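Local coordinates for protein lysine cyclodeaminase (Streptomyces pristinaespiralis, PDB 5YU3) that probably converts L-lysine to L-pipecolate with loss of ammonia, using bound NAD, and also recognises L-ornithine and L-2,4-diaminobutyrate, at residues A[25-30]-A[312-317]; A[127-132]-A[277-282]; A[139-144]-A[161-166]; A[153-158]-A[183-188]; A[1-6]-A[328-333]. One frame throughout, in Å; residues are numbered along the deposited sequence.

Contact 1: A[25-30]-A[312-317]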
# COMPACT_ATOMS: atom_id res chain seq x y z
N ARG A 25 20.36 -14.98 -12.44
CA ARG A 25 21.47 -14.16 -12.93
C ARG A 25 20.97 -12.83 -13.49
O ARG A 25 21.61 -11.79 -13.27
CB ARG A 25 22.27 -14.91 -14.00
CG ARG A 25 23.23 -15.96 -13.41
CD ARG A 25 24.29 -16.41 -14.41
NE ARG A 25 25.21 -17.38 -13.82
CZ ARG A 25 25.04 -18.70 -13.90
NH1 ARG A 25 23.98 -19.19 -14.56
NH2 ARG A 25 25.92 -19.52 -13.34
N ARG A 26 19.84 -12.84 -14.21
CA ARG A 26 19.29 -11.58 -14.71
C ARG A 26 18.98 -10.64 -13.56
O ARG A 26 19.26 -9.44 -13.65
CB ARG A 26 18.02 -11.82 -15.53
CG ARG A 26 18.26 -12.50 -16.87
CD ARG A 26 16.97 -12.55 -17.71
NE ARG A 26 17.12 -13.47 -18.84
CZ ARG A 26 16.15 -13.77 -19.69
NH1 ARG A 26 14.94 -13.24 -19.54
NH2 ARG A 26 16.39 -14.62 -20.69
N ILE A 27 18.39 -11.16 -12.48
CA ILE A 27 18.02 -10.29 -11.36
C ILE A 27 19.26 -9.82 -10.61
O ILE A 27 19.34 -8.66 -10.18
CB ILE A 27 17.01 -11.01 -10.45
CG1 ILE A 27 15.69 -11.21 -11.22
CG2 ILE A 27 16.74 -10.20 -9.17
CD1 ILE A 27 14.71 -12.15 -10.56
N ILE A 28 20.26 -10.70 -10.44
CA ILE A 28 21.53 -10.26 -9.87
C ILE A 28 22.12 -9.11 -10.69
O ILE A 28 22.53 -8.08 -10.13
CB ILE A 28 22.52 -11.44 -9.77
CG1 ILE A 28 22.07 -12.42 -8.68
CG2 ILE A 28 23.95 -10.92 -9.52
CD1 ILE A 28 22.81 -13.76 -8.72
N ASP A 29 22.17 -9.26 -12.01
CA ASP A 29 22.77 -8.23 -12.85
C ASP A 29 21.99 -6.92 -12.78
O ASP A 29 22.57 -5.83 -12.68
CB ASP A 29 22.86 -8.70 -14.31
CG ASP A 29 23.88 -9.81 -14.51
OD1 ASP A 29 24.77 -9.99 -13.65
OD2 ASP A 29 23.80 -10.52 -15.53
N ARG A 30 20.66 -7.00 -12.82
CA ARG A 30 19.85 -5.78 -12.79
C ARG A 30 19.95 -5.09 -11.44
O ARG A 30 20.02 -3.86 -11.36
CB ARG A 30 18.40 -6.12 -13.12
CG ARG A 30 18.26 -6.75 -14.48
CD ARG A 30 18.44 -5.71 -15.56
NE ARG A 30 17.18 -5.05 -15.79
CZ ARG A 30 16.29 -5.43 -16.69
NH1 ARG A 30 16.53 -6.48 -17.47
NH2 ARG A 30 15.15 -4.76 -16.81
N MET A 312 10.51 -7.07 -10.78
CA MET A 312 9.28 -7.06 -11.57
C MET A 312 9.57 -6.70 -13.02
O MET A 312 9.03 -7.32 -13.94
CB MET A 312 8.27 -6.08 -10.97
CG MET A 312 6.95 -6.00 -11.76
SD MET A 312 5.59 -5.43 -10.72
CE MET A 312 4.17 -5.61 -11.81
N GLU A 313 10.46 -5.73 -13.24
CA GLU A 313 10.81 -5.36 -14.61
C GLU A 313 11.37 -6.56 -15.37
O GLU A 313 11.09 -6.75 -16.55
CB GLU A 313 11.82 -4.22 -14.61
CG GLU A 313 12.06 -3.59 -15.98
CD GLU A 313 10.86 -2.82 -16.50
OE1 GLU A 313 9.99 -2.44 -15.69
OE2 GLU A 313 10.79 -2.59 -17.73
N VAL A 314 12.18 -7.39 -14.69
CA VAL A 314 12.73 -8.57 -15.35
C VAL A 314 11.61 -9.53 -15.75
O VAL A 314 11.61 -10.08 -16.86
CB VAL A 314 13.76 -9.26 -14.44
CG1 VAL A 314 14.15 -10.61 -15.04
CG2 VAL A 314 14.98 -8.36 -14.28
N PHE A 315 10.64 -9.74 -14.86
CA PHE A 315 9.50 -10.59 -15.18
C PHE A 315 8.65 -10.00 -16.30
O PHE A 315 8.20 -10.73 -17.19
CB PHE A 315 8.64 -10.82 -13.93
CG PHE A 315 9.11 -11.96 -13.08
CD1 PHE A 315 8.72 -13.26 -13.37
CD2 PHE A 315 9.96 -11.74 -12.01
CE1 PHE A 315 9.16 -14.32 -12.58
CE2 PHE A 315 10.40 -12.79 -11.22
CZ PHE A 315 10.00 -14.09 -11.51
N LEU A 316 8.38 -8.69 -16.25
CA LEU A 316 7.52 -8.10 -17.28
C LEU A 316 8.19 -8.12 -18.65
O LEU A 316 7.50 -8.27 -19.66
CB LEU A 316 7.15 -6.67 -16.90
CG LEU A 316 6.28 -6.52 -15.66
CD1 LEU A 316 5.85 -5.07 -15.48
CD2 LEU A 316 5.07 -7.45 -15.71
N GLU A 317 9.51 -7.96 -18.70
CA GLU A 317 10.22 -8.07 -19.97
C GLU A 317 10.05 -9.46 -20.57
O GLU A 317 9.75 -9.60 -21.76
CB GLU A 317 11.70 -7.74 -19.78
CG GLU A 317 11.98 -6.25 -19.57
CD GLU A 317 13.43 -5.97 -19.24
OE1 GLU A 317 14.23 -6.92 -19.28
OE2 GLU A 317 13.75 -4.81 -18.93
O HOH W 1 13.73 -10.95 -18.50
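Arg30 grips the carboxylate of Glu317 end-on in a salt bridge, with one nitrogen to each oxygen. Arg30 NH1 donates to Glu317 OE1 at 3.0 Å. This bond is nearly straight, lies in the guanidinium plane and uses the syn side of the oxygen. Arg30 NH2 to Glu317 OE2 measures 2.5 Å, so short that it is doubtful. It comes from above the carboxylate plane, and the two flat groups are turned 32° against each other. The Arg30 chain bends at chi2 and chi3 (-74° and -85°), which folds it over Val314. Val314 CG2 lies 3.9 Å above the centre of the guanidinium plane and 3.7 Å from Arg30 CG. The other methyl, Val314 CG1, faces Ile27 CG1 at 4.2 Å and meets Arg26 CB. Ile27 CD1 reaches Phe315 CE2 at 4.4 Å. A water joins Arg26 NH1 to Val314 O, while Arg26 NE pairs with Glu22. Glu313 CG lies at the guanidinium edge, near NH2, while its carboxylate pairs with Arg100. Leu120 of helix 115-133 backs both Ile27 and Phe315. Helices 20-39 and 305-321 thus meet through an apolar inner strip and an outer salt bridge whose charges are likely to offset each other.

Contact 2: A[127-132]-A[277-282]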
# COMPACT_ATOMS: atom_id res chain seq x y z
N ALA A 127 23.72 -12.06 -3.00
CA ALA A 127 24.77 -12.36 -3.97
C ALA A 127 25.55 -11.11 -4.36
O ALA A 127 26.78 -11.16 -4.49
CB ALA A 127 24.17 -13.02 -5.23
N VAL A 128 24.86 -9.98 -4.54
CA VAL A 128 25.55 -8.73 -4.83
C VAL A 128 26.49 -8.36 -3.68
O VAL A 128 27.65 -7.99 -3.90
CB VAL A 128 24.53 -7.60 -5.09
CG1 VAL A 128 25.24 -6.25 -5.22
CG2 VAL A 128 23.74 -7.90 -6.35
N ALA A 129 25.99 -8.44 -2.45
CA ALA A 129 26.82 -8.07 -1.30
C ALA A 129 27.97 -9.03 -1.11
O ALA A 129 29.08 -8.62 -0.73
CB ALA A 129 25.98 -8.03 -0.02
N SER A 130 27.73 -10.33 -1.33
CA SER A 130 28.76 -11.32 -1.06
C SER A 130 29.85 -11.31 -2.13
O SER A 130 31.01 -11.62 -1.84
CB SER A 130 28.14 -12.71 -0.95
OG SER A 130 27.21 -12.79 0.11
N ARG A 131 29.50 -10.95 -3.36
CA ARG A 131 30.54 -10.75 -4.36
C ARG A 131 31.52 -9.67 -3.92
O ARG A 131 32.73 -9.79 -4.14
CB ARG A 131 29.89 -10.39 -5.71
CG ARG A 131 30.69 -10.81 -6.91
CD ARG A 131 29.76 -10.91 -8.11
NE ARG A 131 28.85 -9.78 -8.12
CZ ARG A 131 27.98 -9.52 -9.09
NH1 ARG A 131 27.90 -10.34 -10.15
NH2 ARG A 131 27.19 -8.45 -9.01
N LEU A 132 31.01 -8.63 -3.26
CA LEU A 132 31.87 -7.54 -2.80
C LEU A 132 32.65 -7.89 -1.54
O LEU A 132 33.77 -7.40 -1.37
CB LEU A 132 31.03 -6.28 -2.53
CG LEU A 132 30.58 -5.45 -3.74
CD1 LEU A 132 29.30 -4.70 -3.43
CD2 LEU A 132 31.68 -4.48 -4.17
N PRO A 277 29.46 2.29 4.78
CA PRO A 277 28.69 2.81 3.65
C PRO A 277 27.66 1.79 3.18
O PRO A 277 27.92 0.59 3.19
CB PRO A 277 29.75 3.08 2.58
CG PRO A 277 31.14 2.98 3.39
CD PRO A 277 30.92 2.19 4.40
N GLN A 278 26.49 2.28 2.79
CA GLN A 278 25.40 1.41 2.37
C GLN A 278 25.77 0.66 1.10
O GLN A 278 26.70 1.03 0.36
CB GLN A 278 24.12 2.22 2.13
CG GLN A 278 24.18 3.18 0.95
CD GLN A 278 22.97 4.09 0.87
OE1 GLN A 278 22.05 3.86 0.07
NE2 GLN A 278 22.95 5.13 1.70
N LEU A 279 25.02 -0.42 0.82
CA LEU A 279 25.37 -1.31 -0.28
C LEU A 279 25.42 -0.57 -1.61
O LEU A 279 26.33 -0.81 -2.42
CB LEU A 279 24.38 -2.47 -0.33
CG LEU A 279 24.55 -3.50 -1.46
CD1 LEU A 279 25.92 -4.15 -1.39
CD2 LEU A 279 23.45 -4.54 -1.37
N ALA A 280 24.47 0.35 -1.85
CA ALA A 280 24.49 1.11 -3.10
C ALA A 280 25.81 1.84 -3.29
O ALA A 280 26.34 1.92 -4.41
CB ALA A 280 23.33 2.11 -3.13
N HIS A 281 26.37 2.39 -2.21
CA HIS A 281 27.64 3.10 -2.35
C HIS A 281 28.78 2.14 -2.68
O HIS A 281 29.65 2.47 -3.50
CB HIS A 281 27.96 3.91 -1.10
CG HIS A 281 29.17 4.80 -1.25
ND1 HIS A 281 30.40 4.49 -0.72
CD2 HIS A 281 29.33 5.95 -1.93
CE1 HIS A 281 31.26 5.45 -1.03
NE2 HIS A 281 30.64 6.34 -1.78
N LEU A 282 28.79 0.96 -2.05
CA LEU A 282 29.78 -0.06 -2.40
C LEU A 282 29.69 -0.43 -3.88
O LEU A 282 30.71 -0.63 -4.54
CB LEU A 282 29.60 -1.30 -1.53
CG LEU A 282 29.62 -1.17 0.00
CD1 LEU A 282 29.74 -2.54 0.64
CD2 LEU A 282 30.74 -0.28 0.44
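Leu279 meets Ala129 and Leu132 without any flat group between them: no ring, amide or guanidinium face takes part, and the contact is aliphatic throughout. One methyl, Leu279 CD1, does most of the touching. It lies 4.0 Å from Ala129 CA and 4.1 Å from Ala129 CB. It also meets Leu132 CD1 at 4.0 Å and, more loosely, Val128 CG1 at 4.4 Å. The CG of Leu279 is anti to its backbone N (chi1 178°), which carries the branch out to helix 115-133. Leu132 supplies the second point of contact, with CD1 set 3.9 Å from Leu282 CB. Its methyl thus rests against both leucines, one helical turn apart. No hydrogen bond crosses here. Gln278 holds the N-cap position of helix 279-284, so this packing involves the first turn of that short helix. Around it, helix 20-39 adds Leu35 against Leu279 and Thr32 against Val128. Thr254 of strand 252-255 touches both Leu279 and Leu282, and helix 148-160 packs on Ala127.

Contact 3: A[139-144]-A[161-166]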
# COMPACT_ATOMS: atom_id res chain seq x y z
N HIS A 139 34.27 -21.44 -0.15
CA HIS A 139 33.94 -22.82 -0.47
C HIS A 139 32.81 -23.38 0.38
O HIS A 139 32.06 -24.25 -0.09
CB HIS A 139 35.24 -23.66 -0.35
CG HIS A 139 35.04 -25.13 -0.10
ND1 HIS A 139 34.52 -25.63 1.08
CD2 HIS A 139 35.39 -26.20 -0.84
CE1 HIS A 139 34.51 -26.95 1.02
NE2 HIS A 139 35.03 -27.32 -0.13
N THR A 140 32.64 -22.89 1.61
CA THR A 140 31.66 -23.42 2.55
C THR A 140 30.65 -22.35 2.92
O THR A 140 31.02 -21.32 3.49
CB THR A 140 32.34 -23.94 3.81
OG1 THR A 140 33.15 -25.08 3.49
CG2 THR A 140 31.29 -24.33 4.85
N LEU A 141 29.38 -22.59 2.61
CA LEU A 141 28.31 -21.71 3.02
C LEU A 141 27.65 -22.24 4.28
O LEU A 141 27.45 -23.45 4.42
CB LEU A 141 27.26 -21.57 1.90
CG LEU A 141 25.92 -20.89 2.23
CD1 LEU A 141 26.14 -19.41 2.48
CD2 LEU A 141 24.91 -21.10 1.10
N GLY A 142 27.33 -21.34 5.20
CA GLY A 142 26.52 -21.66 6.36
C GLY A 142 25.13 -21.05 6.19
O GLY A 142 25.00 -19.93 5.71
N LEU A 143 24.11 -21.81 6.58
CA LEU A 143 22.73 -21.31 6.58
C LEU A 143 22.13 -21.56 7.95
O LEU A 143 22.08 -22.71 8.41
CB LEU A 143 21.87 -21.99 5.50
CG LEU A 143 22.30 -21.78 4.05
CD1 LEU A 143 21.45 -22.64 3.12
CD2 LEU A 143 22.25 -20.30 3.62
N ILE A 144 21.67 -20.50 8.61
CA ILE A 144 20.88 -20.62 9.83
C ILE A 144 19.45 -20.23 9.48
O ILE A 144 19.20 -19.10 9.06
CB ILE A 144 21.42 -19.73 10.97
CG1 ILE A 144 22.93 -19.90 11.13
CG2 ILE A 144 20.65 -20.05 12.26
CD1 ILE A 144 23.31 -21.19 11.77
N LEU A 161 29.79 -17.59 -6.14
CA LEU A 161 30.92 -18.11 -5.40
C LEU A 161 31.10 -19.60 -5.68
O LEU A 161 30.12 -20.31 -5.92
CB LEU A 161 30.74 -17.90 -3.88
CG LEU A 161 30.64 -16.46 -3.38
CD1 LEU A 161 30.17 -16.45 -1.93
CD2 LEU A 161 31.98 -15.73 -3.58
N PRO A 162 32.34 -20.09 -5.62
CA PRO A 162 32.61 -21.51 -5.92
C PRO A 162 32.28 -22.44 -4.77
O PRO A 162 33.13 -23.20 -4.27
CB PRO A 162 34.11 -21.48 -6.26
CG PRO A 162 34.61 -20.28 -5.33
CD PRO A 162 33.64 -19.40 -5.31
N LEU A 163 31.02 -22.41 -4.34
CA LEU A 163 30.60 -23.15 -3.16
C LEU A 163 30.63 -24.65 -3.43
O LEU A 163 30.14 -25.12 -4.46
CB LEU A 163 29.19 -22.74 -2.75
CG LEU A 163 28.98 -21.29 -2.31
CD1 LEU A 163 27.56 -21.10 -1.83
CD2 LEU A 163 29.97 -20.89 -1.21
N GLN A 164 31.22 -25.39 -2.49
CA GLN A 164 31.24 -26.84 -2.57
C GLN A 164 30.36 -27.52 -1.54
O GLN A 164 29.97 -28.67 -1.75
CB GLN A 164 32.68 -27.36 -2.43
CG GLN A 164 33.57 -26.98 -3.60
CD GLN A 164 33.42 -27.94 -4.76
OE1 GLN A 164 33.73 -27.60 -5.91
NE2 GLN A 164 32.94 -29.15 -4.48
N ARG A 165 30.03 -26.84 -0.44
CA ARG A 165 29.19 -27.47 0.56
C ARG A 165 28.45 -26.40 1.34
O ARG A 165 28.87 -25.24 1.40
CB ARG A 165 29.99 -28.37 1.51
CG ARG A 165 30.91 -27.61 2.43
CD ARG A 165 31.58 -28.56 3.41
NE ARG A 165 32.48 -27.85 4.31
CZ ARG A 165 32.89 -28.33 5.48
NH1 ARG A 165 32.48 -29.52 5.89
NH2 ARG A 165 33.70 -27.60 6.24
N ALA A 166 27.33 -26.81 1.92
CA ALA A 166 26.51 -25.96 2.77
C ALA A 166 26.28 -26.68 4.09
O ALA A 166 25.79 -27.81 4.10
CB ALA A 166 25.17 -25.62 2.10
O HOH W 2 35.10 -25.03 6.05
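Thr140 OG1 is held by Arg165, by His139 and by a water. Arg165 NE donates to Thr140 OG1 at 3.0 Å in an almost straight line (171°), within the guanidinium plane. His139 ND1 shares a hydrogen bond with the same oxygen at 2.8 Å. The water, 3.2 Å from Thr140 OG1, accepts from Arg165 NH2, which pairs further out with Glu201. Arg165 CG takes the crowded position between backbone N and carbonyl carbon (chi1 69°), from which the extended chain crosses Thr140 at a slant and brings NE to OG1. Gln164 CB lies over one face of the His139 ring, 3.3 Å from NE2 of His139. Just ahead of the strands, Gln164 N donates to His139 O at 2.8 Å. Parallel bridges then pair Thr140 with Arg165 and Leu141 with Ala166, and Leu141 N donates to Arg165 O. Helix 148-160 joins these strands in a beta-alpha-beta unit, consistent with a Rossmann-type NAD domain. A leucine in place of Arg165 would probably leave Thr140 OG1 short of a donor and Glu201 without its charged mate. Leu163 CD1 packs on Leu141 CB.

Contact 4: A[153-158]-A[183-188]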
# COMPACT_ATOMS: atom_id res chain seq x y z
N GLN A 153 18.88 -18.11 -1.05
CA GLN A 153 20.20 -17.72 -0.56
C GLN A 153 21.26 -18.68 -1.10
O GLN A 153 22.26 -18.25 -1.69
CB GLN A 153 20.24 -17.70 0.97
CG GLN A 153 19.37 -16.61 1.63
CD GLN A 153 19.88 -15.22 1.33
OE1 GLN A 153 21.05 -14.90 1.60
NE2 GLN A 153 19.02 -14.37 0.77
N LEU A 154 21.04 -19.98 -0.91
CA LEU A 154 21.98 -20.98 -1.42
C LEU A 154 22.09 -20.90 -2.94
O LEU A 154 23.19 -20.89 -3.50
CB LEU A 154 21.56 -22.38 -0.98
CG LEU A 154 22.28 -23.51 -1.73
CD1 LEU A 154 23.79 -23.40 -1.51
CD2 LEU A 154 21.79 -24.85 -1.27
N HIS A 155 20.95 -20.77 -3.63
CA HIS A 155 20.99 -20.77 -5.09
C HIS A 155 21.77 -19.57 -5.61
O HIS A 155 22.71 -19.72 -6.39
CB HIS A 155 19.57 -20.79 -5.65
CG HIS A 155 19.53 -20.77 -7.15
ND1 HIS A 155 18.54 -20.15 -7.87
CD2 HIS A 155 20.39 -21.30 -8.06
CE1 HIS A 155 18.78 -20.30 -9.16
NE2 HIS A 155 19.90 -21.00 -9.30
N ALA A 156 21.40 -18.35 -5.17
CA ALA A 156 22.09 -17.15 -5.66
C ALA A 156 23.58 -17.19 -5.33
O ALA A 156 24.42 -16.87 -6.17
CB ALA A 156 21.45 -15.90 -5.05
N LEU A 157 23.93 -17.54 -4.09
CA LEU A 157 25.34 -17.53 -3.72
C LEU A 157 26.13 -18.56 -4.51
O LEU A 157 27.29 -18.31 -4.87
CB LEU A 157 25.50 -17.76 -2.21
CG LEU A 157 24.95 -16.59 -1.40
CD1 LEU A 157 24.86 -16.95 0.08
CD2 LEU A 157 25.79 -15.33 -1.62
N SER A 158 25.51 -19.71 -4.83
CA SER A 158 26.20 -20.72 -5.63
C SER A 158 26.49 -20.24 -7.05
O SER A 158 27.36 -20.82 -7.71
CB SER A 158 25.38 -22.02 -5.67
OG SER A 158 24.31 -21.94 -6.61
N ALA A 183 17.40 -28.24 -1.98
CA ALA A 183 18.64 -27.65 -2.48
C ALA A 183 19.32 -28.47 -3.56
O ALA A 183 20.28 -27.99 -4.18
CB ALA A 183 19.64 -27.48 -1.33
N ALA A 184 18.84 -29.69 -3.81
CA ALA A 184 19.59 -30.66 -4.62
C ALA A 184 19.97 -30.10 -5.99
O ALA A 184 21.09 -30.33 -6.47
CB ALA A 184 18.77 -31.94 -4.79
N PHE A 185 19.07 -29.35 -6.63
CA PHE A 185 19.30 -28.90 -7.99
C PHE A 185 20.54 -28.02 -8.11
O PHE A 185 21.12 -27.94 -9.20
CB PHE A 185 18.07 -28.14 -8.53
CG PHE A 185 17.96 -26.70 -8.05
CD1 PHE A 185 17.33 -26.41 -6.85
CD2 PHE A 185 18.46 -25.65 -8.82
CE1 PHE A 185 17.21 -25.09 -6.41
CE2 PHE A 185 18.35 -24.33 -8.37
CZ PHE A 185 17.72 -24.06 -7.17
N THR A 186 20.96 -27.38 -7.01
CA THR A 186 22.12 -26.49 -7.06
C THR A 186 23.43 -27.24 -7.16
O THR A 186 24.45 -26.64 -7.53
CB THR A 186 22.19 -25.61 -5.81
OG1 THR A 186 22.41 -26.45 -4.66
CG2 THR A 186 20.88 -24.84 -5.62
N GLY A 187 23.44 -28.52 -6.80
CA GLY A 187 24.67 -29.29 -6.79
C GLY A 187 25.58 -29.03 -5.60
O GLY A 187 26.69 -29.57 -5.57
N VAL A 188 25.15 -28.20 -4.65
CA VAL A 188 25.95 -27.93 -3.45
C VAL A 188 25.56 -28.96 -2.39
O VAL A 188 24.39 -29.05 -2.00
CB VAL A 188 25.72 -26.50 -2.94
CG1 VAL A 188 26.51 -26.26 -1.65
CG2 VAL A 188 26.11 -25.48 -4.00
O HOH W 3 24.24 -23.76 -8.62
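Leu154 and Ala183 form the tight part of this contact. Leu154 CG is anti to the backbone N (chi1 167°), which sends its methyls to Ala183 and Val188. Leu154 CD2 presses on Ala183 CB at 3.4 Å, closer than usual for two carbons. The other methyl, Leu154 CD1, lies 3.9 Å from Val188 CB as the two side chains slide past each other in opposite directions. Beside this tight patch, the edge of the Phe185 ring points at a face of His155. The pair is T-shaped, with centroids 5.0 Å apart and planes at 67°. His155 is fixed by Tyr341 of the second subunit at ND1 and by Asp21 at NE2. The contact joins helix 148-160, the crossover helix of a Rossmann-type beta-alpha-beta unit, to the loop that leads into strand 189-192. Thr186 shapes this loop as an ST turn. Its OG1 donates to Ala183 O at 2.7 Å and accepts from Val188 N at 3.3 Å. Its methyl CG2 sits 3.6 Å above the centre of the Phe185 ring. With an alanine in place of Thr186, the Val188 amide would probably lose its acceptor and the Phe185 ring would be freer to turn. The side near Ser158 is wet. A water donates to Ser158 OG at 2.7 Å and to Thr186 O, spanning the two segments. Ser158 OG donates back to His155 O, and Ser158 CB still packs on Val188 CG2.

Contact 5: A[1-6]-A[328-333]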
# COMPACT_ATOMS: atom_id res chain seq x y z
N MET A 1 -8.27 0.75 -21.67
CA MET A 1 -7.18 0.39 -20.77
C MET A 1 -7.58 -0.75 -19.83
O MET A 1 -8.63 -0.71 -19.19
CB MET A 1 -6.74 1.59 -19.94
CG MET A 1 -6.28 2.78 -20.77
SD MET A 1 -5.82 4.17 -19.71
CE MET A 1 -4.63 3.39 -18.62
N GLU A 2 -6.73 -1.77 -19.74
CA GLU A 2 -6.98 -2.85 -18.80
C GLU A 2 -5.69 -3.18 -18.08
O GLU A 2 -4.59 -2.92 -18.58
CB GLU A 2 -7.52 -4.10 -19.51
CG GLU A 2 -8.88 -3.90 -20.16
CD GLU A 2 -9.30 -5.11 -20.97
OE1 GLU A 2 -8.53 -5.51 -21.86
OE2 GLU A 2 -10.39 -5.67 -20.71
N THR A 3 -5.83 -3.76 -16.89
CA THR A 3 -4.68 -4.15 -16.10
C THR A 3 -4.09 -5.44 -16.66
O THR A 3 -4.81 -6.39 -16.94
CB THR A 3 -5.08 -4.34 -14.64
OG1 THR A 3 -5.54 -3.10 -14.10
CG2 THR A 3 -3.89 -4.80 -13.81
N TRP A 4 -2.77 -5.46 -16.81
CA TRP A 4 -2.06 -6.67 -17.21
C TRP A 4 -1.83 -7.51 -15.96
O TRP A 4 -1.09 -7.10 -15.06
CB TRP A 4 -0.74 -6.28 -17.87
CG TRP A 4 0.08 -7.40 -18.44
CD1 TRP A 4 -0.34 -8.66 -18.77
CD2 TRP A 4 1.47 -7.34 -18.77
NE1 TRP A 4 0.72 -9.38 -19.28
CE2 TRP A 4 1.84 -8.59 -19.28
CE3 TRP A 4 2.45 -6.34 -18.65
CZ2 TRP A 4 3.14 -8.88 -19.70
CZ3 TRP A 4 3.74 -6.62 -19.06
CH2 TRP A 4 4.07 -7.88 -19.58
N VAL A 5 -2.50 -8.66 -15.87
CA VAL A 5 -2.37 -9.55 -14.71
C VAL A 5 -1.52 -10.74 -15.13
O VAL A 5 -1.86 -11.44 -16.09
CB VAL A 5 -3.73 -10.01 -14.18
CG1 VAL A 5 -3.53 -10.99 -13.03
CG2 VAL A 5 -4.55 -8.82 -13.70
N LEU A 6 -0.43 -10.98 -14.41
CA LEU A 6 0.34 -12.21 -14.56
C LEU A 6 -0.17 -13.20 -13.52
O LEU A 6 0.10 -13.04 -12.33
CB LEU A 6 1.83 -11.93 -14.39
CG LEU A 6 2.50 -11.02 -15.41
CD1 LEU A 6 4.01 -11.03 -15.19
CD2 LEU A 6 2.16 -11.46 -16.83
N VAL A 328 -7.38 -7.63 -17.60
CA VAL A 328 -8.63 -7.55 -16.85
C VAL A 328 -8.98 -6.08 -16.66
O VAL A 328 -8.15 -5.30 -16.18
CB VAL A 328 -8.53 -8.25 -15.48
CG1 VAL A 328 -9.90 -8.28 -14.81
CG2 VAL A 328 -7.97 -9.67 -15.62
N GLY A 329 -10.19 -5.70 -17.06
CA GLY A 329 -10.66 -4.37 -16.75
C GLY A 329 -11.13 -4.34 -15.32
O GLY A 329 -12.22 -4.83 -15.01
N ILE A 330 -10.31 -3.80 -14.42
CA ILE A 330 -10.63 -3.72 -13.00
C ILE A 330 -11.12 -2.33 -12.62
O ILE A 330 -12.20 -2.18 -12.06
CB ILE A 330 -9.41 -4.12 -12.14
CG1 ILE A 330 -8.89 -5.51 -12.55
CG2 ILE A 330 -9.78 -4.10 -10.65
CD1 ILE A 330 -7.59 -5.91 -11.85
N GLU A 331 -10.33 -1.30 -12.93
CA GLU A 331 -10.76 0.06 -12.67
C GLU A 331 -11.97 0.41 -13.52
O GLU A 331 -12.07 0.01 -14.68
CB GLU A 331 -9.64 1.04 -12.95
CG GLU A 331 -8.47 0.94 -12.01
CD GLU A 331 -7.29 1.77 -12.47
OE1 GLU A 331 -7.30 2.23 -13.64
OE2 GLU A 331 -6.36 1.97 -11.66
N HIS A 332 -12.89 1.17 -12.94
CA HIS A 332 -14.02 1.72 -13.67
C HIS A 332 -13.58 3.02 -14.32
O HIS A 332 -13.20 3.97 -13.63
CB HIS A 332 -15.20 1.95 -12.73
CG HIS A 332 -16.35 2.65 -13.36
ND1 HIS A 332 -17.12 3.57 -12.69
CD2 HIS A 332 -16.88 2.55 -14.61
CE1 HIS A 332 -18.07 4.02 -13.49
NE2 HIS A 332 -17.94 3.42 -14.66
N HIS A 333 -13.61 3.05 -15.66
CA HIS A 333 -13.31 4.24 -16.43
C HIS A 333 -14.60 4.73 -17.10
O HIS A 333 -14.86 4.39 -18.26
CB HIS A 333 -12.24 3.96 -17.50
CG HIS A 333 -10.91 3.59 -16.93
ND1 HIS A 333 -9.91 3.03 -17.70
CD2 HIS A 333 -10.42 3.69 -15.68
CE1 HIS A 333 -8.85 2.81 -16.94
NE2 HIS A 333 -9.13 3.21 -15.71
O HOH W 4 -10.39 2.39 -20.45
O HOH W 5 -11.80 -7.57 -18.49
O HOH W 6 -8.07 -2.00 -14.64
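Val5 and Val328 both hold CG1 anti to the backbone N (chi1 177° and -173°), which turns their CG2 methyls to one another at 4.0 Å. In Thr3 it is OG1 that stands beside the backbone N (chi1 -63°), where it accepts from a water and also bonds to Leu108 O. That water accepts from Ile330 N. Thr3 CB packs on Ile330 CD1 at 4.1 Å. Thr3 and Val328 form a hydrogen-bonded antiparallel pair. Thr3 N donates to Val328 O at 2.9 Å, and Val328 N returns a bond to Thr3 O at 2.9 Å. Strand 326-328 thereby lies beside strand 3-6 as an outermost strand of the mixed sheet within this chain. Beyond Val328 the pairing gives way to water. One water accepts from Gly329 N and donates to Glu2 OE2. Another links Met1 N to His333 ND1. Met1 CB touches the edge of the His333 ring, 3.9 Å from CE1 of His333. On the same ring, His333 NE2 donates to Glu331 OE1 at 2.9 Å, meeting the carboxylate on its anti side. The other oxygen of Glu331 takes the amide of Leu108. Arg8 of the second subunit bonds to the backbone oxygens of Met1 and Glu331, and Asp113 of that subunit accepts from His332 N.

How the contacts relate
Contact 2 is the buried one and purely aliphatic. Contacts 1, 3, 4 and 5 are partly buried. Direct polar bonds cross contacts 1, 3 and 5 beside apolar packing, whereas contact 4 is joined by apolar packing, an aromatic pair and a water. Contacts 3 and 4 share the beta-alpha-beta unit around helix 148-160 and touch: Leu141 packs on Leu154 and Leu157, and Val188 lies against Arg165. Contact 3 relies on strand pairing, contact 4 on helix-to-loop packing. Ala127 of contact 2 meets both Ile28 of contact 1 and Ala156 of contact 4. Contact 1 leads on to contact 5 through Leu316, which packs on Trp4 and Leu6. Contact 5 lies far from contact 3, about 45 Å between centres. Both contacts 4 and 5 reach the second subunit.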